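Local coordinates for protein phosphoglycerate kinase (Coxiella burnetii, PDB 4NG4) that catalyses the reversible transfer of a phosphate group between ATP and 3-phosphoglycerate, a substrate-level phosphorylation step of glycolysis, at residues P195-V200 with A315-I320; L22-V27 with K62-I67. One frame throughout, in Å; residues are numbered along the deposited sequence.

In the fold
The two contacts sit in different halves of the two-domain phosphoglycerate kinase fold, their centres about 42 Å apart and their nearest atoms about 31 Å apart, without touching. Interaction 2 comes first along the chain and pairs strands 26-31 and 64-69, inner neighbours in the parallel sheet of the N-terminal domain, where the substrate-binding residues are predicted to lie. Interaction 1 follows and pairs strands 196-202 and 319-323 inside the parallel sheet of the C-terminal domain, which holds ADP and magnesium. Each joins the beginnings of two parallel strands, so the same kind of pairing recurs in the two domains that bring the two substrates together.

Interaction 1 of 2, residues P195-V200 with A315-I320; sequences PLVAVV and AQAGTI
Leu196 and Thr319 stand side by side on one face of the central parallel sheet of the nucleotide-binding, Rossmann-like domain, while Val197 and Ile320 occupy the other side, at the start of neighbouring strands 196-202 and 319-323. The side chains of Leu196 and Thr319 cross obliquely: CD1 of Leu196 meets CG2 of Thr319 at 3.4 Å, with CB of Thr319 nearly as near. Thr319 has CG2 anti to its backbone N (OG1 at chi1 -53°), which turns the methyl to Leu196 and leaves OG1 beside its own N, where it hydrogen-bonds to the carbonyl of Gln193. Polar and apolar branches of this buried threonine are thus both used. On the opposite face, Val197 CG2 meets Ala317 CB at 4.1 Å, and Met314 of helix 304-316 packs on both Val197 and Ile320. Toward strand 196-202 Ile320 meets backbone, its CG2 methyl 3.9 Å from Val197 O. Just before strand 196-202, the ring of Pro195, which follows a cis peptide bond, sets CG 3.6 Å from Gln316 O. Parallel pairing carries on from there: Val197 N donates to Thr319 O at 3.0 Å, and Ile320 CA makes a C-H...O contact with Val197 O. Two donors share Pro195 O: Gly318 N, in the carbonyl plane at 2.9 Å, and Thr319 N, tilted 27° from that plane at 3.2 Å.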
ATOM      1  N   PRO A 195     -22.843  -2.075   5.067  1.00 38.82           N
ATOM      2  CA  PRO A 195     -22.288  -0.852   4.451  1.00 36.50           C
ATOM      3  C   PRO A 195     -20.762  -0.873   4.357  1.00 34.72           C
ATOM      4  O   PRO A 195     -20.098  -1.387   5.262  1.00 34.68           O
ATOM      5  CB  PRO A 195     -22.741   0.275   5.389  1.00 35.57           C
ATOM      6  CG  PRO A 195     -23.329  -0.383   6.587  1.00 37.37           C
ATOM      7  CD  PRO A 195     -23.745  -1.763   6.186  1.00 39.64           C
ATOM      8  N   LEU A 196     -20.232  -0.353   3.249  1.00 33.27           N
ATOM      9  CA  LEU A 196     -18.809  -0.125   3.101  1.00 31.54           C
ATOM     10  C   LEU A 196     -18.533   1.286   3.574  1.00 29.60           C
ATOM     11  O   LEU A 196     -19.227   2.209   3.160  1.00 29.49           O
ATOM     12  CB  LEU A 196     -18.399  -0.266   1.640  1.00 31.66           C
ATOM     13  CG  LEU A 196     -16.948   0.090   1.302  1.00 30.60           C
ATOM     14  CD1 LEU A 196     -16.015  -0.931   1.907  1.00 30.72           C
ATOM     15  CD2 LEU A 196     -16.750   0.189  -0.201  1.00 30.88           C
ATOM     16  N   VAL A 197     -17.530   1.453   4.436  1.00 28.49           N
ATOM     17  CA  VAL A 197     -17.073   2.785   4.858  1.00 26.84           C
ATOM     18  C   VAL A 197     -15.598   3.000   4.541  1.00 25.60           C
ATOM     19  O   VAL A 197     -14.778   2.111   4.732  1.00 26.10           O
ATOM     20  CB  VAL A 197     -17.274   2.995   6.362  1.00 26.88           C
ATOM     21  CG1 VAL A 197     -16.754   4.354   6.773  1.00 25.74           C
ATOM     22  CG2 VAL A 197     -18.730   2.868   6.717  1.00 28.11           C
ATOM     23  N   ALA A 198     -15.257   4.188   4.069  1.00 24.54           N
ATOM     24  CA  ALA A 198     -13.885   4.501   3.705  1.00 23.72           C
ATOM     25  C   ALA A 198     -13.456   5.739   4.456  1.00 22.86           C
ATOM     26  O   ALA A 198     -14.037   6.802   4.264  1.00 23.25           O
ATOM     27  CB  ALA A 198     -13.787   4.730   2.213  1.00 23.56           C
ATOM     28  N   VAL A 199     -12.448   5.601   5.309  1.00 22.82           N
ATOM     29  CA  VAL A 199     -11.823   6.732   6.014  1.00 22.02           C
ATOM     30  C   VAL A 199     -10.556   7.147   5.277  1.00 21.77           C
ATOM     31  O   VAL A 199      -9.708   6.312   4.985  1.00 22.20           O
ATOM     32  CB  VAL A 199     -11.443   6.328   7.450  1.00 22.66           C
ATOM     33  CG1 VAL A 199     -10.903   7.503   8.229  1.00 20.73           C
ATOM     34  CG2 VAL A 199     -12.649   5.700   8.147  1.00 23.75           C
ATOM     35  N   VAL A 200     -10.424   8.430   4.975  1.00 21.30           N
ATOM     36  CA  VAL A 200      -9.298   8.919   4.169  1.00 21.20           C
ATOM     37  C   VAL A 200      -8.732  10.186   4.812  1.00 20.95           C
ATOM     38  O   VAL A 200      -9.411  11.214   4.872  1.00 20.62           O
ATOM     39  CB  VAL A 200      -9.745   9.201   2.715  1.00 21.29           C
ATOM     40  CG1 VAL A 200      -8.667   9.994   1.936  1.00 20.87           C
ATOM     41  CG2 VAL A 200     -10.109   7.891   2.025  1.00 20.94           C
ATOM     42  N   ALA A 315     -18.833   0.855  13.839  1.00 34.99           N
ATOM     43  CA  ALA A 315     -19.561  -0.208  14.549  1.00 37.54           C
ATOM     44  C   ALA A 315     -20.667  -0.848  13.683  1.00 38.38           C
ATOM     45  O   ALA A 315     -20.957  -2.040  13.781  1.00 39.66           O
ATOM     46  CB  ALA A 315     -20.140   0.346  15.841  1.00 38.74           C
ATOM     47  N   GLN A 316     -21.255  -0.036  12.813  1.00 37.48           N
ATOM     48  CA  GLN A 316     -22.340  -0.465  11.949  1.00 38.46           C
ATOM     49  C   GLN A 316     -21.841  -1.034  10.628  1.00 37.62           C
ATOM     50  O   GLN A 316     -22.624  -1.596   9.863  1.00 38.66           O
ATOM     51  CB  GLN A 316     -23.242   0.728  11.659  1.00 37.89           C
ATOM     52  CG  GLN A 316     -23.981   1.245  12.870  1.00 39.87           C
ATOM     53  CD  GLN A 316     -24.691   2.562  12.608  1.00 40.92           C
ATOM     54  OE1 GLN A 316     -24.332   3.311  11.680  1.00 40.25           O
ATOM     55  NE2 GLN A 316     -25.696   2.867  13.438  1.00 41.60           N
ATOM     56  N   ALA A 317     -20.545  -0.871  10.358  1.00 36.02           N
ATOM     57  CA  ALA A 317     -19.962  -1.197   9.058  1.00 34.84           C
ATOM     58  C   ALA A 317     -19.838  -2.693   8.859  1.00 36.49           C
ATOM     59  O   ALA A 317     -19.557  -3.435   9.806  1.00 37.58           O
ATOM     60  CB  ALA A 317     -18.604  -0.548   8.917  1.00 32.91           C
ATOM     61  N   GLY A 318     -20.068  -3.121   7.615  1.00 36.89           N
ATOM     62  CA  GLY A 318     -19.788  -4.492   7.173  1.00 38.24           C
ATOM     63  C   GLY A 318     -18.391  -4.632   6.585  1.00 37.11           C
ATOM     64  O   GLY A 318     -17.815  -5.719   6.621  1.00 38.35           O
ATOM     65  N   THR A 319     -17.863  -3.538   6.026  1.00 34.91           N
ATOM     66  CA  THR A 319     -16.503  -3.489   5.490  1.00 33.81           C
ATOM     67  C   THR A 319     -15.919  -2.106   5.767  1.00 31.84           C
ATOM     68  O   THR A 319     -16.669  -1.121   5.789  1.00 31.23           O
ATOM     69  CB  THR A 319     -16.478  -3.718   3.963  1.00 33.91           C
ATOM     70  OG1 THR A 319     -17.174  -4.926   3.644  1.00 35.49           O
ATOM     71  CG2 THR A 319     -15.044  -3.790   3.452  1.00 32.18           C
ATOM     72  N   ILE A 320     -14.599  -2.030   5.969  1.00 30.87           N
ATOM     73  CA  ILE A 320     -13.916  -0.754   6.219  1.00 28.84           C
ATOM     74  C   ILE A 320     -12.580  -0.640   5.463  1.00 28.20           C
ATOM     75  O   ILE A 320     -11.797  -1.585   5.417  1.00 28.72           O
ATOM     76  CB  ILE A 320     -13.665  -0.542   7.718  1.00 28.81           C
ATOM     77  CG1 ILE A 320     -14.991  -0.552   8.503  1.00 29.64           C
ATOM     78  CG2 ILE A 320     -12.925   0.757   7.937  1.00 26.70           C
ATOM     79  CD1 ILE A 320     -14.834  -0.435  10.014  1.00 29.97           C
TER

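Interaction 2 of 2, residues L22-V27 with K62-I67; sequences LHNKRV and KARVMI
Leu22 lies against Ala63, CB to CB at 4.2 Å, and opens a type II turn that runs through His23 and Asn24 to Lys25. Two residues on, Asn24 N donates to the carbonyl of Lys62, from above the carbonyl plane; Lys62, with positive phi, is the C' residue of the Schellman motif ending helix 46-60. The side chain of Asn24 crosses that of Arg64, with the amide and guanidinium planes 55° apart. Arg64 NE makes weak hydrogen bonds to the backbone O of Asn24 (3.2 Å) and to its OD1 (3.3 Å), and NH2 makes another weak one to OD1. Arg64 reaches there because its chain is extended from CG to NE (chi3 164°), running past the carbonyl oxygen of Lys25. That same carbonyl accepts a bond from Arg64 N at 2.7 Å. Arg26 follows, its CB touching the CE methyl of Met66 at 3.7 Å; its CG lies 4.0 Å from Arg64 CD. On the other face of the sheet, Val27 sets CG2 against Ala63 CB at 3.7 Å. Val27 N donates to Arg64 O and Val27 O accepts from Met66 N, continuing the parallel ladder. Helix 46-60 packs on Ala63 and Val65, and the unit formed by strand 26-31, this helix and strand 64-69 is a beta-alpha-beta crossover of the N-terminal domain's parallel sheet.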
ATOM      1  N   LEU A  22       4.562 -27.160 -11.775  1.00 79.52           N
ATOM      2  CA  LEU A  22       5.944 -26.631 -11.704  1.00 75.90           C
ATOM      3  C   LEU A  22       7.024 -27.720 -11.661  1.00 79.09           C
ATOM      4  O   LEU A  22       8.214 -27.408 -11.518  1.00 76.69           O
ATOM      5  CB  LEU A  22       6.102 -25.735 -10.473  1.00 71.49           C
ATOM      6  CG  LEU A  22       4.944 -24.792 -10.145  1.00 69.44           C
ATOM      7  CD1 LEU A  22       5.366 -23.799  -9.064  1.00 65.65           C
ATOM      8  CD2 LEU A  22       4.459 -24.063 -11.383  1.00 68.33           C
ATOM      9  N   HIS A  23       6.607 -28.981 -11.778  1.00 84.52           N
ATOM     10  CA  HIS A  23       7.528 -30.116 -11.744  1.00 88.67           C
ATOM     11  C   HIS A  23       8.668 -29.923 -12.743  1.00 87.88           C
ATOM     12  O   HIS A  23       8.440 -29.872 -13.953  1.00 89.03           O
ATOM     13  CB  HIS A  23       6.779 -31.425 -12.056  1.00 95.40           C
ATOM     14  CG  HIS A  23       7.475 -32.663 -11.585  1.00100.11           C
ATOM     15  ND1 HIS A  23       6.786 -33.744 -11.083  1.00105.51           N
ATOM     16  CD2 HIS A  23       8.787 -32.990 -11.518  1.00100.72           C
ATOM     17  CE1 HIS A  23       7.641 -34.683 -10.731  1.00109.44           C
ATOM     18  NE2 HIS A  23       8.863 -34.254 -10.989  1.00106.47           N
ATOM     19  N   ASN A  24       9.886 -29.782 -12.217  1.00 86.16           N
ATOM     20  CA  ASN A  24      11.120 -29.790 -13.017  1.00 86.43           C
ATOM     21  C   ASN A  24      11.264 -28.609 -13.978  1.00 82.37           C
ATOM     22  O   ASN A  24      12.115 -28.628 -14.868  1.00 83.38           O
ATOM     23  CB  ASN A  24      11.244 -31.114 -13.794  1.00 93.04           C
ATOM     24  CG  ASN A  24      12.660 -31.635 -13.833  1.00 95.27           C
ATOM     25  OD1 ASN A  24      13.505 -31.137 -14.577  1.00 93.96           O
ATOM     26  ND2 ASN A  24      12.926 -32.652 -13.027  1.00 99.45           N
ATOM     27  N   LYS A  25      10.447 -27.579 -13.795  1.00 78.19           N
ATOM     28  CA  LYS A  25      10.489 -26.420 -14.676  1.00 74.75           C
ATOM     29  C   LYS A  25      11.422 -25.352 -14.115  1.00 69.62           C
ATOM     30  O   LYS A  25      11.778 -25.373 -12.932  1.00 67.93           O
ATOM     31  CB  LYS A  25       9.080 -25.856 -14.884  1.00 73.67           C
ATOM     32  CG  LYS A  25       8.223 -26.668 -15.858  1.00 78.93           C
ATOM     33  CD  LYS A  25       6.993 -25.877 -16.297  1.00 78.00           C
ATOM     34  CE  LYS A  25       6.362 -26.426 -17.570  1.00 82.69           C
ATOM     35  NZ  LYS A  25       5.450 -25.407 -18.173  1.00 80.38           N
ATOM     36  N   ARG A  26      11.836 -24.437 -14.984  1.00 67.48           N
ATOM     37  CA  ARG A  26      12.573 -23.249 -14.561  1.00 62.91           C
ATOM     38  C   ARG A  26      11.556 -22.185 -14.217  1.00 59.22           C
ATOM     39  O   ARG A  26      10.770 -21.787 -15.076  1.00 59.40           O
ATOM     40  CB  ARG A  26      13.481 -22.740 -15.675  1.00 62.86           C
ATOM     41  CG  ARG A  26      14.624 -23.677 -16.036  1.00 66.65           C
ATOM     42  CD  ARG A  26      15.423 -23.094 -17.179  1.00 67.15           C
ATOM     43  NE  ARG A  26      14.706 -23.190 -18.452  1.00 70.41           N
ATOM     44  CZ  ARG A  26      14.813 -22.325 -19.466  1.00 70.17           C
ATOM     45  NH1 ARG A  26      15.598 -21.250 -19.383  1.00 66.84           N
ATOM     46  NH2 ARG A  26      14.117 -22.530 -20.581  1.00 73.25           N
ATOM     47  N   VAL A  27      11.566 -21.743 -12.960  1.00 56.52           N
ATOM     48  CA  VAL A  27      10.551 -20.826 -12.452  1.00 53.59           C
ATOM     49  C   VAL A  27      11.208 -19.575 -11.934  1.00 49.46           C
ATOM     50  O   VAL A  27      12.068 -19.630 -11.058  1.00 48.80           O
ATOM     51  CB  VAL A  27       9.717 -21.458 -11.317  1.00 55.02           C
ATOM     52  CG1 VAL A  27       8.736 -20.440 -10.748  1.00 51.42           C
ATOM     53  CG2 VAL A  27       8.977 -22.698 -11.824  1.00 59.30           C
ATOM     54  N   LYS A  62       9.363 -29.112  -6.484  1.00 81.96           N
ATOM     55  CA  LYS A  62      10.612 -29.404  -7.198  1.00 82.49           C
ATOM     56  C   LYS A  62      10.783 -28.580  -8.476  1.00 78.92           C
ATOM     57  O   LYS A  62      11.200 -29.073  -9.527  1.00 81.06           O
ATOM     58  CB  LYS A  62      10.780 -30.919  -7.416  1.00 89.05           C
ATOM     59  CG  LYS A  62      11.527 -31.578  -6.259  1.00 92.14           C
ATOM     60  CD  LYS A  62      11.219 -33.047  -6.101  1.00 99.07           C
ATOM     61  CE  LYS A  62      12.143 -33.662  -5.069  1.00102.53           C
ATOM     62  NZ  LYS A  62      11.812 -35.076  -4.784  1.00109.43           N
ATOM     63  N   ALA A  63      10.479 -27.296  -8.348  1.00 73.75           N
ATOM     64  CA  ALA A  63      10.807 -26.320  -9.374  1.00 70.03           C
ATOM     65  C   ALA A  63      12.311 -26.085  -9.365  1.00 68.71           C
ATOM     66  O   ALA A  63      12.995 -26.400  -8.385  1.00 69.60           O
ATOM     67  CB  ALA A  63      10.065 -25.009  -9.123  1.00 65.19           C
ATOM     68  N   ARG A  64      12.818 -25.559 -10.475  1.00 67.08           N
ATOM     69  CA  ARG A  64      14.168 -25.020 -10.530  1.00 65.20           C
ATOM     70  C   ARG A  64      14.001 -23.524 -10.329  1.00 59.72           C
ATOM     71  O   ARG A  64      13.597 -22.816 -11.249  1.00 57.71           O
ATOM     72  CB  ARG A  64      14.825 -25.324 -11.879  1.00 67.35           C
ATOM     73  CG  ARG A  64      14.814 -26.801 -12.274  1.00 73.00           C
ATOM     74  CD  ARG A  64      14.830 -26.960 -13.790  1.00 75.15           C
ATOM     75  NE  ARG A  64      15.203 -28.316 -14.193  1.00 81.43           N
ATOM     76  CZ  ARG A  64      16.444 -28.732 -14.439  1.00 83.80           C
ATOM     77  NH1 ARG A  64      17.481 -27.905 -14.343  1.00 80.71           N
ATOM     78  NH2 ARG A  64      16.650 -29.994 -14.783  1.00 89.78           N
ATOM     79  N   VAL A  65      14.296 -23.044  -9.124  1.00 57.78           N
ATOM     80  CA  VAL A  65      13.841 -21.703  -8.712  1.00 53.63           C
ATOM     81  C   VAL A  65      14.868 -20.580  -8.886  1.00 50.18           C
ATOM     82  O   VAL A  65      15.962 -20.639  -8.331  1.00 50.46           O
ATOM     83  CB  VAL A  65      13.354 -21.702  -7.239  1.00 53.57           C
ATOM     84  CG1 VAL A  65      13.324 -20.290  -6.686  1.00 49.06           C
ATOM     85  CG2 VAL A  65      11.983 -22.344  -7.138  1.00 55.86           C
ATOM     86  N   MET A  66      14.486 -19.560  -9.651  1.00 47.47           N
ATOM     87  CA  MET A  66      15.263 -18.333  -9.781  1.00 44.56           C
ATOM     88  C   MET A  66      14.529 -17.177  -9.085  1.00 41.16           C
ATOM     89  O   MET A  66      13.492 -16.715  -9.566  1.00 39.99           O
ATOM     90  CB  MET A  66      15.466 -17.992 -11.256  1.00 44.72           C
ATOM     91  CG  MET A  66      16.396 -18.929 -11.995  1.00 48.86           C
ATOM     92  SD  MET A  66      16.303 -18.728 -13.796  1.00 51.84           S
ATOM     93  CE  MET A  66      14.848 -19.703 -14.150  1.00 53.29           C
ATOM     94  N   ILE A  67      15.071 -16.720  -7.961  1.00 39.85           N
ATOM     95  CA  ILE A  67      14.424 -15.678  -7.169  1.00 37.59           C
ATOM     96  C   ILE A  67      14.883 -14.296  -7.618  1.00 34.67           C
ATOM     97  O   ILE A  67      16.066 -13.983  -7.568  1.00 34.63           O
ATOM     98  CB  ILE A  67      14.728 -15.820  -5.670  1.00 38.40           C
ATOM     99  CG1 ILE A  67      14.355 -17.223  -5.165  1.00 41.53           C
ATOM    100  CG2 ILE A  67      13.973 -14.745  -4.891  1.00 36.27           C
ATOM    101  CD1 ILE A  67      14.891 -17.530  -3.781  1.00 42.88           C
TER